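Local coordinates for protein sulfotransferase (Mycobacterium tuberculosis, PDB 2ZQ5) that is a putative sulfotransferase, probably moving a sulfuryl group from a phosphosulfate donor to an acceptor substrate, at residues A[93-99]-A[230-236]; A[127-131]-A[218-223]; A[177-181]-A[211-216]; A[249-253]-A[334-338]. All coordinates share one frame; numbering follows the deposited sequence.

Interaction 1 (A[93-99]-A[230-236]); sequences PIFVTGL and LKNPSHL
Leu230 lies alongside Phe95, both side chains leaving the sheet on the same face, and folds its end over the aromatic ring. Its CD2 methyl sits 3.9 Å from the centroid of the Phe95 ring, 15° off the normal, a CH-pi contact, while Leu230 CG packs 3.7 Å from Phe95 CE1. An edge of the same phenyl is used for His235: Phe95 CD1 comes to 3.4 Å from His235 CE1, and with the planes at 87° the pair is T-shaped, phenyl edge to imidazole face. Phe95 and Leu230 sit on neighbouring parallel strands, 94-97 and 227-231; His235 comes from the short helix after the second. Leu230 gives its N-H to Ile94 O at 2.8 Å and takes that of Val96 N on its own O at 2.7 Å. Strand 94-97 is the middle strand of the five-stranded parallel sheet in the P-loop-like fold of sulfotransferases, and the turn that follows it probably cradles the phosphosulfate donor, as in relatives. On the other face Val96 CB meets Lys231 CG, beyond which the lysine chain bends twice to carry NZ to a salt bridge with Glu173. Further along, Thr97 makes two contacts: OG1, anti to its own N (chi1 -167°), donates to Asn232 O at 2.8 Å, and CG2 rests on Leu236 CD2 at 3.8 Å, joining the strand to helix 234-237.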
loop_
_atom_site.group_PDB
_atom_site.type_symbol
_atom_site.label_atom_id
_atom_site.label_comp_id
_atom_site.label_asym_id
_atom_site.label_seq_id
_atom_site.Cartn_x
_atom_site.Cartn_y
_atom_site.Cartn_z
ATOM N N PRO A 93 6.927 6.542 -14.496
ATOM C CA PRO A 93 5.956 5.639 -13.872
ATOM C C PRO A 93 4.732 6.427 -13.423
ATOM O O PRO A 93 4.825 7.629 -13.159
ATOM C CB PRO A 93 6.732 5.068 -12.687
ATOM C CG PRO A 93 7.643 6.220 -12.305
ATOM C CD PRO A 93 8.138 6.672 -13.665
ATOM N N ILE A 94 3.589 5.754 -13.349
ATOM C CA ILE A 94 2.356 6.388 -12.898
ATOM C C ILE A 94 2.065 5.947 -11.469
ATOM O O ILE A 94 2.091 4.752 -11.159
ATOM C CB ILE A 94 1.153 5.999 -13.783
ATOM C CG1 ILE A 94 1.345 6.557 -15.194
ATOM C CG2 ILE A 94 -0.141 6.528 -13.169
ATOM C CD1 ILE A 94 0.257 6.153 -16.169
ATOM N N PHE A 95 1.805 6.924 -10.606
ATOM C CA PHE A 95 1.481 6.669 -9.207
ATOM C C PHE A 95 0.077 7.164 -8.905
ATOM O O PHE A 95 -0.233 8.340 -9.111
ATOM C CB PHE A 95 2.467 7.397 -8.291
ATOM C CG PHE A 95 3.808 6.731 -8.186
ATOM C CD1 PHE A 95 4.088 5.877 -7.125
ATOM C CD2 PHE A 95 4.793 6.957 -9.142
ATOM C CE1 PHE A 95 5.335 5.256 -7.017
ATOM C CE2 PHE A 95 6.043 6.340 -9.041
ATOM C CZ PHE A 95 6.311 5.490 -7.978
ATOM N N VAL A 96 -0.775 6.262 -8.433
ATOM C CA VAL A 96 -2.136 6.617 -8.068
ATOM C C VAL A 96 -2.200 6.682 -6.548
ATOM O O VAL A 96 -1.635 5.835 -5.857
ATOM C CB VAL A 96 -3.155 5.554 -8.544
ATOM C CG1 VAL A 96 -4.561 5.925 -8.074
ATOM C CG2 VAL A 96 -3.118 5.434 -10.058
ATOM N N THR A 97 -2.873 7.696 -6.019
ATOM C CA THR A 97 -2.998 7.796 -4.578
ATOM C C THR A 97 -4.283 8.524 -4.213
ATOM O O THR A 97 -4.940 9.126 -5.070
ATOM C CB THR A 97 -1.759 8.488 -3.943
ATOM O OG1 THR A 97 -1.781 8.288 -2.526
ATOM C CG2 THR A 97 -1.744 9.979 -4.242
ATOM N N GLY A 98 -4.638 8.441 -2.938
ATOM C CA GLY A 98 -5.854 9.053 -2.442
ATOM C C GLY A 98 -6.378 8.167 -1.330
ATOM O O GLY A 98 -5.803 7.114 -1.055
ATOM N N LEU A 99 -7.459 8.585 -0.686
ATOM C CA LEU A 99 -8.040 7.801 0.401
ATOM C C LEU A 99 -8.767 6.574 -0.111
ATOM O O LEU A 99 -9.129 6.491 -1.283
ATOM C CB LEU A 99 -9.036 8.647 1.199
ATOM C CG LEU A 99 -8.511 9.548 2.315
ATOM C CD1 LEU A 99 -7.382 10.430 1.820
ATOM C CD2 LEU A 99 -9.667 10.392 2.844
ATOM N N LEU A 230 1.600 2.218 -10.121
ATOM C CA LEU A 230 1.544 1.938 -8.690
ATOM C C LEU A 230 0.351 2.616 -8.040
ATOM O O LEU A 230 -0.191 3.580 -8.576
ATOM C CB LEU A 230 2.807 2.464 -7.993
ATOM C CG LEU A 230 4.219 2.035 -8.409
ATOM C CD1 LEU A 230 4.285 0.515 -8.463
ATOM C CD2 LEU A 230 4.594 2.634 -9.767
ATOM N N LYS A 231 -0.058 2.104 -6.884
ATOM C CA LYS A 231 -1.146 2.718 -6.131
ATOM C C LYS A 231 -0.934 2.446 -4.648
ATOM O O LYS A 231 -0.663 1.312 -4.251
ATOM C CB LYS A 231 -2.511 2.184 -6.572
ATOM C CG LYS A 231 -3.689 2.971 -5.983
ATOM C CD LYS A 231 -4.247 2.355 -4.704
ATOM C CE LYS A 231 -5.164 1.182 -5.022
ATOM N NZ LYS A 231 -6.016 0.798 -3.858
ATOM N N ASN A 232 -1.053 3.487 -3.829
ATOM C CA ASN A 232 -0.874 3.326 -2.391
ATOM C C ASN A 232 -1.152 4.618 -1.639
ATOM O O ASN A 232 -0.861 5.705 -2.132
ATOM C CB ASN A 232 0.561 2.891 -2.088
ATOM C CG ASN A 232 0.699 2.260 -0.721
ATOM O OD1 ASN A 232 -0.034 1.329 -0.381
ATOM N ND2 ASN A 232 1.651 2.752 0.069
ATOM N N PRO A 233 -1.729 4.515 -0.431
ATOM C CA PRO A 233 -2.013 5.719 0.352
ATOM C C PRO A 233 -0.752 6.482 0.795
ATOM O O PRO A 233 -0.804 7.688 1.008
ATOM C CB PRO A 233 -2.787 5.174 1.550
ATOM C CG PRO A 233 -3.525 4.011 0.969
ATOM C CD PRO A 233 -2.462 3.353 0.110
ATOM N N SER A 234 0.380 5.789 0.928
ATOM C CA SER A 234 1.607 6.446 1.387
ATOM C C SER A 234 2.081 7.586 0.494
ATOM O O SER A 234 2.734 8.518 0.958
ATOM C CB SER A 234 2.749 5.432 1.524
ATOM O OG SER A 234 3.212 5.013 0.250
ATOM N N HIS A 235 1.742 7.520 -0.785
ATOM C CA HIS A 235 2.180 8.541 -1.718
ATOM C C HIS A 235 1.679 9.934 -1.350
ATOM O O HIS A 235 2.257 10.937 -1.761
ATOM C CB HIS A 235 1.786 8.105 -3.129
ATOM C CG HIS A 235 2.380 6.781 -3.504
ATOM N ND1 HIS A 235 1.699 5.815 -4.212
ATOM C CD2 HIS A 235 3.582 6.241 -3.192
ATOM C CE1 HIS A 235 2.454 4.734 -4.312
ATOM N NE2 HIS A 235 3.600 4.966 -3.701
ATOM N N LEU A 236 0.622 9.994 -0.545
ATOM C CA LEU A 236 0.094 11.278 -0.087
ATOM C C LEU A 236 1.059 11.899 0.920
ATOM O O LEU A 236 1.275 13.116 0.928
ATOM C CB LEU A 236 -1.248 11.088 0.622
ATOM C CG LEU A 236 -2.458 10.677 -0.210
ATOM C CD1 LEU A 236 -3.619 10.336 0.714
ATOM C CD2 LEU A 236 -2.840 11.813 -1.153
#

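Interaction 2 (A[127-131]-A[218-223]); sequences YPQPR and LIGLND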
loop_
_atom_site.group_PDB
_atom_site.type_symbol
_atom_site.label_atom_id
_atom_site.label_comp_id
_atom_site.label_asym_id
_atom_site.label_seq_id
_atom_site.Cartn_x
_atom_site.Cartn_y
_atom_site.Cartn_z
ATOM N N TYR A 127 6.174 -12.423 -2.813
ATOM C CA TYR A 127 7.413 -13.147 -3.072
ATOM C C TYR A 127 8.206 -12.459 -4.189
ATOM O O TYR A 127 8.191 -12.897 -5.341
ATOM C CB TYR A 127 7.072 -14.584 -3.467
ATOM C CG TYR A 127 8.163 -15.588 -3.196
ATOM C CD1 TYR A 127 7.946 -16.659 -2.330
ATOM C CD2 TYR A 127 9.405 -15.484 -3.819
ATOM C CE1 TYR A 127 8.937 -17.608 -2.097
ATOM C CE2 TYR A 127 10.405 -16.427 -3.592
ATOM C CZ TYR A 127 10.162 -17.485 -2.732
ATOM O OH TYR A 127 11.143 -18.427 -2.516
ATOM N N PRO A 128 8.913 -11.368 -3.855
ATOM C CA PRO A 128 9.713 -10.607 -4.820
ATOM C C PRO A 128 10.627 -11.469 -5.686
ATOM O O PRO A 128 11.406 -12.282 -5.178
ATOM C CB PRO A 128 10.489 -9.641 -3.930
ATOM C CG PRO A 128 9.516 -9.382 -2.818
ATOM C CD PRO A 128 9.015 -10.772 -2.510
ATOM N N GLN A 129 10.524 -11.270 -6.994
ATOM C CA GLN A 129 11.305 -12.012 -7.977
ATOM C C GLN A 129 10.946 -11.468 -9.352
ATOM O O GLN A 129 9.947 -10.770 -9.508
ATOM C CB GLN A 129 10.930 -13.493 -7.926
ATOM C CG GLN A 129 9.460 -13.736 -8.248
ATOM C CD GLN A 129 9.028 -15.170 -8.040
ATOM O OE1 GLN A 129 9.381 -16.059 -8.813
ATOM N NE2 GLN A 129 8.259 -15.403 -6.984
ATOM N N PRO A 130 11.763 -11.770 -10.372
ATOM C CA PRO A 130 11.437 -11.271 -11.709
ATOM C C PRO A 130 10.118 -11.897 -12.170
ATOM O O PRO A 130 9.907 -13.101 -12.018
ATOM C CB PRO A 130 12.624 -11.740 -12.549
ATOM C CG PRO A 130 13.753 -11.742 -11.557
ATOM C CD PRO A 130 13.111 -12.367 -10.347
ATOM N N ARG A 131 9.232 -11.080 -12.722
ATOM C CA ARG A 131 7.939 -11.566 -13.192
ATOM C C ARG A 131 8.087 -12.524 -14.370
ATOM O O ARG A 131 8.572 -12.142 -15.433
ATOM C CB ARG A 131 7.062 -10.386 -13.608
ATOM C CG ARG A 131 5.651 -10.772 -14.013
ATOM C CD ARG A 131 4.870 -9.591 -14.568
ATOM N NE ARG A 131 4.714 -8.490 -13.619
ATOM C CZ ARG A 131 5.400 -7.351 -13.669
ATOM N NH1 ARG A 131 6.303 -7.152 -14.622
ATOM N NH2 ARG A 131 5.163 -6.396 -12.779
ATOM N N LEU A 218 13.711 -5.164 -9.867
ATOM C CA LEU A 218 13.794 -6.616 -9.766
ATOM C C LEU A 218 12.566 -7.302 -10.355
ATOM O O LEU A 218 12.678 -8.155 -11.235
ATOM C CB LEU A 218 13.943 -7.021 -8.300
ATOM C CG LEU A 218 13.745 -8.505 -7.981
ATOM C CD1 LEU A 218 14.933 -9.312 -8.500
ATOM C CD2 LEU A 218 13.581 -8.675 -6.477
ATOM N N ILE A 219 11.390 -6.925 -9.864
ATOM C CA ILE A 219 10.153 -7.527 -10.336
ATOM C C ILE A 219 9.913 -7.248 -11.816
ATOM O O ILE A 219 9.377 -8.096 -12.530
ATOM C CB ILE A 219 8.954 -7.031 -9.488
ATOM C CG1 ILE A 219 9.149 -7.477 -8.038
ATOM C CG2 ILE A 219 7.638 -7.568 -10.059
ATOM C CD1 ILE A 219 8.166 -6.858 -7.061
ATOM N N GLY A 220 10.330 -6.071 -12.281
ATOM C CA GLY A 220 10.139 -5.715 -13.676
ATOM C C GLY A 220 11.314 -6.017 -14.593
ATOM O O GLY A 220 11.362 -5.511 -15.713
ATOM N N LEU A 221 12.243 -6.853 -14.132
ATOM C CA LEU A 221 13.433 -7.211 -14.906
ATOM C C LEU A 221 13.153 -7.762 -16.304
ATOM O O LEU A 221 13.931 -7.525 -17.234
ATOM C CB LEU A 221 14.272 -8.230 -14.131
ATOM C CG LEU A 221 15.557 -8.712 -14.814
ATOM C CD1 LEU A 221 16.548 -7.555 -14.912
ATOM C CD2 LEU A 221 16.158 -9.867 -14.025
ATOM N N ASN A 222 12.053 -8.493 -16.453
ATOM C CA ASN A 222 11.696 -9.079 -17.743
ATOM C C ASN A 222 10.700 -8.236 -18.535
ATOM O O ASN A 222 10.279 -8.628 -19.627
ATOM C CB ASN A 222 11.108 -10.481 -17.544
ATOM C CG ASN A 222 12.074 -11.432 -16.866
ATOM O OD1 ASN A 222 13.257 -11.479 -17.205
ATOM N ND2 ASN A 222 11.571 -12.207 -15.913
ATOM N N ASP A 223 10.326 -7.082 -17.991
ATOM C CA ASP A 223 9.360 -6.191 -18.632
ATOM C C ASP A 223 9.868 -4.753 -18.622
ATOM O O ASP A 223 9.091 -3.815 -18.453
ATOM C CB ASP A 223 8.028 -6.255 -17.878
ATOM C CG ASP A 223 7.377 -7.621 -17.951
ATOM O OD1 ASP A 223 6.762 -7.923 -18.992
ATOM O OD2 ASP A 223 7.485 -8.394 -16.974
HETATM O O HOH W 1 7.136 -11.084 -17.507
#
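Pro130 and Ile219 bring the two backbones together, their CA atoms 4.2 Å apart where helix 206-219 comes to its end. Arg131 N donates to Ile219 O at 3.0 Å. Ile219 CA in turn makes a CH...O contact with Gln129 O at 3.4 Å. From Gly220 the chain makes a type I beta turn to Asp223, and this turn offers the side chains of Asn222 and Asp223 to Arg131. Asn222 ND2 reaches Arg131 O at 3.0 Å along a nearly straight N-H (171°), although it approaches from above the carbonyl plane. Arg131 leaves anti to its backbone N and bends at chi3 (-60°), which brings NH1 to Asp223 OD2 at 2.9 Å in a salt bridge; OD2 lies in the guanidinium plane, whereas NH1 comes to it from above the carboxylate plane. A water bridges Arg131 O and Asp223 OD2. The Pro130 ring touches two leucines: its CD lies 4.0 Å from Leu218 CD1 and its CG 3.9 Å from Leu221 CD2. Gln118 and Gly119 O, at strand 117-119, take further guanidinium hydrogens, and Lys226 pairs with Asp223 OD1. Helix 55-81 packs against Leu218, while Trp228 of strand 227-231 touches Arg131 and Ile219.

Interaction 3 (A[177-181]-A[211-216]); sequences LLRQS and RHRRNL
Gln180 lays its amide oxygen against the side of Arg211, which grips it with two nitrogens. Arg211 NE stands 2.8 Å and NH2 3.0 Å from Gln180 OE1, and the oxygen lies in the guanidinium plane while the amide is turned 68° against it. This is helix-helix packing in the helical layer beside the sheet of the sulfotransferase fold: the end of helix 175-178, with the 3-10 residues 179-181, meets helix 206-219. Both polar chains are stretched out. Arg211 starts anti to its backbone N (chi1 -170°) and runs extended to NE, and Gln180 is extended beyond CG; the two chains cross at about a right angle, and their length brings OE1 and the guanidinium together. Asn215, one helical turn further on, adds a weak third bond, its ND2 3.3 Å from Gln180 OE1 and its amide nearly perpendicular to that of Gln180. Ser75 of helix 55-81 bonds both Asn215 OD1 and Gln180 NE2. Beneath this polar patch Leu177 splits its methyls: CD2 slides past Asn215 CB at 3.9 Å, and CD1 touches both His212 CD2 at 3.9 Å and Leu216 CD2 at 4.0 Å. His212 ND1 bonds Tyr246 OH, whereas its buried NE2 has no partner in the model. A water spans the remaining polar step, giving a hydrogen to Leu177 O at 2.8 Å and accepting one from Asn215 ND2 at 2.9 Å.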
loop_
_atom_site.group_PDB
_atom_site.type_symbol
_atom_site.label_atom_id
_atom_site.label_comp_id
_atom_site.label_asym_id
_atom_site.label_seq_id
_atom_site.Cartn_x
_atom_site.Cartn_y
_atom_site.Cartn_z
ATOM N N LEU A 177 5.393 -3.547 -0.431
ATOM C CA LEU A 177 6.833 -3.419 -0.628
ATOM C C LEU A 177 7.437 -2.568 0.483
ATOM O O LEU A 177 8.461 -2.933 1.055
ATOM C CB LEU A 177 7.157 -2.779 -1.981
ATOM C CG LEU A 177 6.815 -3.574 -3.241
ATOM C CD1 LEU A 177 7.143 -2.735 -4.458
ATOM C CD2 LEU A 177 7.600 -4.887 -3.271
ATOM N N LEU A 178 6.793 -1.444 0.792
ATOM C CA LEU A 178 7.288 -0.533 1.822
ATOM C C LEU A 178 7.353 -1.162 3.214
ATOM O O LEU A 178 8.138 -0.726 4.062
ATOM C CB LEU A 178 6.429 0.737 1.847
ATOM C CG LEU A 178 6.479 1.577 0.565
ATOM C CD1 LEU A 178 5.341 2.576 0.565
ATOM C CD2 LEU A 178 7.823 2.283 0.445
ATOM N N ARG A 179 6.539 -2.187 3.451
ATOM C CA ARG A 179 6.553 -2.858 4.748
ATOM C C ARG A 179 7.936 -3.451 5.011
ATOM O O ARG A 179 8.310 -3.671 6.159
ATOM C CB ARG A 179 5.497 -3.970 4.802
ATOM C CG ARG A 179 5.743 -5.090 3.806
ATOM C CD ARG A 179 4.744 -6.237 3.914
ATOM N NE ARG A 179 4.956 -7.173 2.813
ATOM C CZ ARG A 179 4.699 -8.476 2.854
ATOM N NH1 ARG A 179 4.211 -9.038 3.954
ATOM N NH2 ARG A 179 4.933 -9.221 1.780
ATOM N N GLN A 180 8.693 -3.711 3.948
ATOM C CA GLN A 180 10.034 -4.272 4.107
ATOM C C GLN A 180 10.919 -3.334 4.928
ATOM O O GLN A 180 11.847 -3.782 5.609
ATOM C CB GLN A 180 10.682 -4.522 2.738
ATOM C CG GLN A 180 10.061 -5.660 1.947
ATOM C CD GLN A 180 10.864 -6.015 0.707
ATOM O OE1 GLN A 180 12.032 -5.640 0.581
ATOM N NE2 GLN A 180 10.247 -6.752 -0.208
ATOM N N SER A 181 10.616 -2.037 4.859
ATOM C CA SER A 181 11.354 -0.998 5.582
ATOM C C SER A 181 10.619 -0.581 6.855
ATOM O O SER A 181 11.080 0.302 7.586
ATOM C CB SER A 181 11.514 0.244 4.703
ATOM O OG SER A 181 12.136 -0.059 3.468
ATOM N N ARG A 211 14.314 1.807 -1.841
ATOM C CA ARG A 211 14.204 0.354 -1.782
ATOM C C ARG A 211 13.017 -0.092 -2.645
ATOM O O ARG A 211 13.074 -1.116 -3.330
ATOM C CB ARG A 211 14.020 -0.112 -0.336
ATOM C CG ARG A 211 14.137 -1.617 -0.191
ATOM C CD ARG A 211 13.733 -2.106 1.186
ATOM N NE ARG A 211 13.809 -3.563 1.243
ATOM C CZ ARG A 211 14.927 -4.246 1.472
ATOM N NH1 ARG A 211 16.071 -3.609 1.685
ATOM N NH2 ARG A 211 14.906 -5.573 1.452
ATOM N N HIS A 212 11.942 0.689 -2.603
ATOM C CA HIS A 212 10.745 0.423 -3.394
ATOM C C HIS A 212 11.167 0.327 -4.866
ATOM O O HIS A 212 10.788 -0.605 -5.576
ATOM C CB HIS A 212 9.749 1.570 -3.147
ATOM C CG HIS A 212 8.498 1.517 -3.972
ATOM N ND1 HIS A 212 8.425 2.038 -5.247
ATOM C CD2 HIS A 212 7.247 1.099 -3.665
ATOM C CE1 HIS A 212 7.182 1.947 -5.686
ATOM N NE2 HIS A 212 6.447 1.383 -4.743
ATOM N N ARG A 213 11.984 1.278 -5.307
ATOM C CA ARG A 213 12.461 1.299 -6.688
ATOM C C ARG A 213 13.319 0.077 -7.024
ATOM O O ARG A 213 13.188 -0.494 -8.110
ATOM C CB ARG A 213 13.245 2.587 -6.950
ATOM C CG ARG A 213 13.796 2.694 -8.358
ATOM C CD ARG A 213 14.293 4.101 -8.648
ATOM N NE ARG A 213 14.971 4.172 -9.940
ATOM C CZ ARG A 213 16.182 3.674 -10.168
ATOM N NH1 ARG A 213 16.848 3.075 -9.189
ATOM N NH2 ARG A 213 16.730 3.772 -11.373
ATOM N N ARG A 214 14.196 -0.322 -6.105
ATOM C CA ARG A 214 15.032 -1.498 -6.330
ATOM C C ARG A 214 14.136 -2.718 -6.519
ATOM O O ARG A 214 14.449 -3.612 -7.304
ATOM C CB ARG A 214 15.980 -1.733 -5.149
ATOM C CG ARG A 214 17.082 -0.697 -4.998
ATOM C CD ARG A 214 18.104 -1.163 -3.970
ATOM N NE ARG A 214 18.668 -2.460 -4.339
ATOM C CZ ARG A 214 19.521 -3.151 -3.589
ATOM N NH1 ARG A 214 19.919 -2.674 -2.416
ATOM N NH2 ARG A 214 19.979 -4.321 -4.011
ATOM N N ASN A 215 13.021 -2.760 -5.796
ATOM C CA ASN A 215 12.100 -3.876 -5.941
ATOM C C ASN A 215 11.357 -3.820 -7.276
ATOM O O ASN A 215 11.067 -4.861 -7.864
ATOM C CB ASN A 215 11.126 -3.932 -4.763
ATOM C CG ASN A 215 11.653 -4.795 -3.631
ATOM O OD1 ASN A 215 12.067 -5.935 -3.857
ATOM N ND2 ASN A 215 11.644 -4.264 -2.412
ATOM N N LEU A 216 11.050 -2.619 -7.767
ATOM C CA LEU A 216 10.387 -2.512 -9.065
ATOM C C LEU A 216 11.361 -2.965 -10.155
ATOM O O LEU A 216 10.962 -3.618 -11.117
ATOM C CB LEU A 216 9.932 -1.074 -9.347
ATOM C CG LEU A 216 8.857 -0.478 -8.433
ATOM C CD1 LEU A 216 8.292 0.774 -9.094
ATOM C CD2 LEU A 216 7.736 -1.481 -8.195
HETATM O O HOH W 2 10.620 -2.187 -0.591
#

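Interaction 4 (A[249-253]-A[334-338]); sequences ALVVQ and HFGLT
Leu250 spreads over one face of the Phe335 ring: its CB stands 3.8 Å from the ring centroid and 8° off the normal, a centred CH-pi contact. The contact packs the start of strand 250-255, which lies between 94-97 and the outermost strand 312-316 in the parallel sheet of the sulfotransferase fold, against the C-terminal end of helix 324-334, where Gly336, with positive phi, forms a Schellman motif. Phe335 sits just before that glycine, and with CG anti to its carbonyl carbon (chi1 -66°) the ring extends toward the strand. The two side chains slide past each other in opposite directions, the leucine methyls lying back toward the root of the ring. Leu250 CD2 is 3.6 Å from Phe335 CD1, and Leu250 CD1 lies 3.9 Å from Phe335 CB. At the far rim the strand meets the ring in its plane: Val252 CG2 approaches Phe335 CE2 at 3.8 Å, and Val251 O faces CZ at 3.9 Å. No hydrogen bond joins the two segments; Phe335 O is taken by Arg92. Tyr313 also touches the ring. Beyond the glycine, Leu337 turns back to the strand and sets its CD1 methyl 4.1 Å from Leu250 CD1.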
loop_
_atom_site.group_PDB
_atom_site.type_symbol
_atom_site.label_atom_id
_atom_site.label_comp_id
_atom_site.label_asym_id
_atom_site.label_seq_id
_atom_site.Cartn_x
_atom_site.Cartn_y
_atom_site.Cartn_z
ATOM N N ALA A 249 8.023 11.114 -12.388
ATOM C CA ALA A 249 6.763 10.449 -12.071
ATOM C C ALA A 249 5.514 11.207 -12.503
ATOM O O ALA A 249 5.494 12.440 -12.548
ATOM C CB ALA A 249 6.687 10.162 -10.573
ATOM N N LEU A 250 4.476 10.443 -12.827
ATOM C CA LEU A 250 3.180 10.985 -13.220
ATOM C C LEU A 250 2.273 10.583 -12.064
ATOM O O LEU A 250 2.029 9.397 -11.839
ATOM C CB LEU A 250 2.714 10.347 -14.530
ATOM C CG LEU A 250 3.706 10.483 -15.688
ATOM C CD1 LEU A 250 3.164 9.762 -16.910
ATOM C CD2 LEU A 250 3.947 11.958 -15.993
ATOM N N VAL A 251 1.783 11.571 -11.327
ATOM C CA VAL A 251 0.960 11.311 -10.153
ATOM C C VAL A 251 -0.507 11.675 -10.344
ATOM O O VAL A 251 -0.829 12.789 -10.755
ATOM C CB VAL A 251 1.515 12.090 -8.947
ATOM C CG1 VAL A 251 0.749 11.723 -7.689
ATOM C CG2 VAL A 251 2.998 11.794 -8.775
ATOM N N VAL A 252 -1.384 10.723 -10.033
ATOM C CA VAL A 252 -2.826 10.916 -10.144
ATOM C C VAL A 252 -3.456 10.783 -8.763
ATOM O O VAL A 252 -3.296 9.758 -8.101
ATOM C CB VAL A 252 -3.479 9.856 -11.065
ATOM C CG1 VAL A 252 -4.977 10.108 -11.168
ATOM C CG2 VAL A 252 -2.835 9.889 -12.438
ATOM N N GLN A 253 -4.168 11.820 -8.337
ATOM C CA GLN A 253 -4.831 11.806 -7.039
ATOM C C GLN A 253 -6.344 11.779 -7.211
ATOM O O GLN A 253 -6.907 12.570 -7.972
ATOM C CB GLN A 253 -4.447 13.038 -6.218
ATOM C CG GLN A 253 -5.155 13.104 -4.868
ATOM C CD GLN A 253 -4.802 14.343 -4.081
ATOM O OE1 GLN A 253 -4.573 15.408 -4.651
ATOM N NE2 GLN A 253 -4.771 14.217 -2.758
ATOM N N HIS A 334 -3.526 14.235 -20.821
ATOM C CA HIS A 334 -2.828 15.171 -19.951
ATOM C C HIS A 334 -1.327 14.892 -19.874
ATOM O O HIS A 334 -0.514 15.813 -19.951
ATOM C CB HIS A 334 -3.424 15.117 -18.543
ATOM C CG HIS A 334 -2.807 16.090 -17.587
ATOM N ND1 HIS A 334 -2.984 17.453 -17.695
ATOM C CD2 HIS A 334 -2.009 15.898 -16.510
ATOM C CE1 HIS A 334 -2.322 18.058 -16.725
ATOM N NE2 HIS A 334 -1.721 17.137 -15.993
ATOM N N PHE A 335 -0.964 13.622 -19.721
ATOM C CA PHE A 335 0.440 13.246 -19.615
ATOM C C PHE A 335 1.126 13.019 -20.961
ATOM O O PHE A 335 2.294 12.634 -21.009
ATOM C CB PHE A 335 0.583 11.990 -18.746
ATOM C CG PHE A 335 0.198 12.195 -17.303
ATOM C CD1 PHE A 335 0.660 13.297 -16.588
ATOM C CD2 PHE A 335 -0.589 11.259 -16.646
ATOM C CE1 PHE A 335 0.344 13.456 -15.235
ATOM C CE2 PHE A 335 -0.911 11.407 -15.291
ATOM C CZ PHE A 335 -0.442 12.508 -14.588
ATOM N N GLY A 336 0.402 13.260 -22.050
ATOM C CA GLY A 336 0.976 13.080 -23.373
ATOM C C GLY A 336 1.241 11.630 -23.733
ATOM O O GLY A 336 2.193 11.326 -24.454
ATOM N N LEU A 337 0.393 10.736 -23.237
ATOM C CA LEU A 337 0.533 9.310 -23.506
ATOM C C LEU A 337 -0.481 8.849 -24.546
ATOM O O LEU A 337 -1.605 9.349 -24.599
ATOM C CB LEU A 337 0.334 8.506 -22.219
ATOM C CG LEU A 337 1.185 8.894 -21.005
ATOM C CD1 LEU A 337 0.835 7.981 -19.840
ATOM C CD2 LEU A 337 2.667 8.785 -21.342
ATOM N N THR A 338 -0.078 7.888 -25.369
ATOM C CA THR A 338 -0.952 7.349 -26.401
ATOM C C THR A 338 -1.770 6.193 -25.834
ATOM O O THR A 338 -1.218 5.270 -25.235
ATOM C CB THR A 338 -0.137 6.835 -27.606
ATOM O OG1 THR A 338 0.626 7.912 -28.161
ATOM C CG2 THR A 338 -1.060 6.269 -28.677
#

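In the fold
From the N terminus, strand 94-97 opens interaction 1, which closes only at 230-236. Within that loop lies interaction 2, from 127-131 to 218-223, and within that again interaction 3, from 177-181 to 211-216: three nested closures and no crossing. Interactions 2 and 3 share helix 206-219 and meet where Pro128 packs on Gln180; interaction 3 in turn touches interaction 1 through Leu178, Leu216 and His212, carrying the helical layer onto the sheet. Interaction 4 follows in series, closing 249-253 with 334-338. Its strand borders 94-97, with backbone bonds from Phe95 to Leu250 and Val252, so the sheet links it to interaction 1.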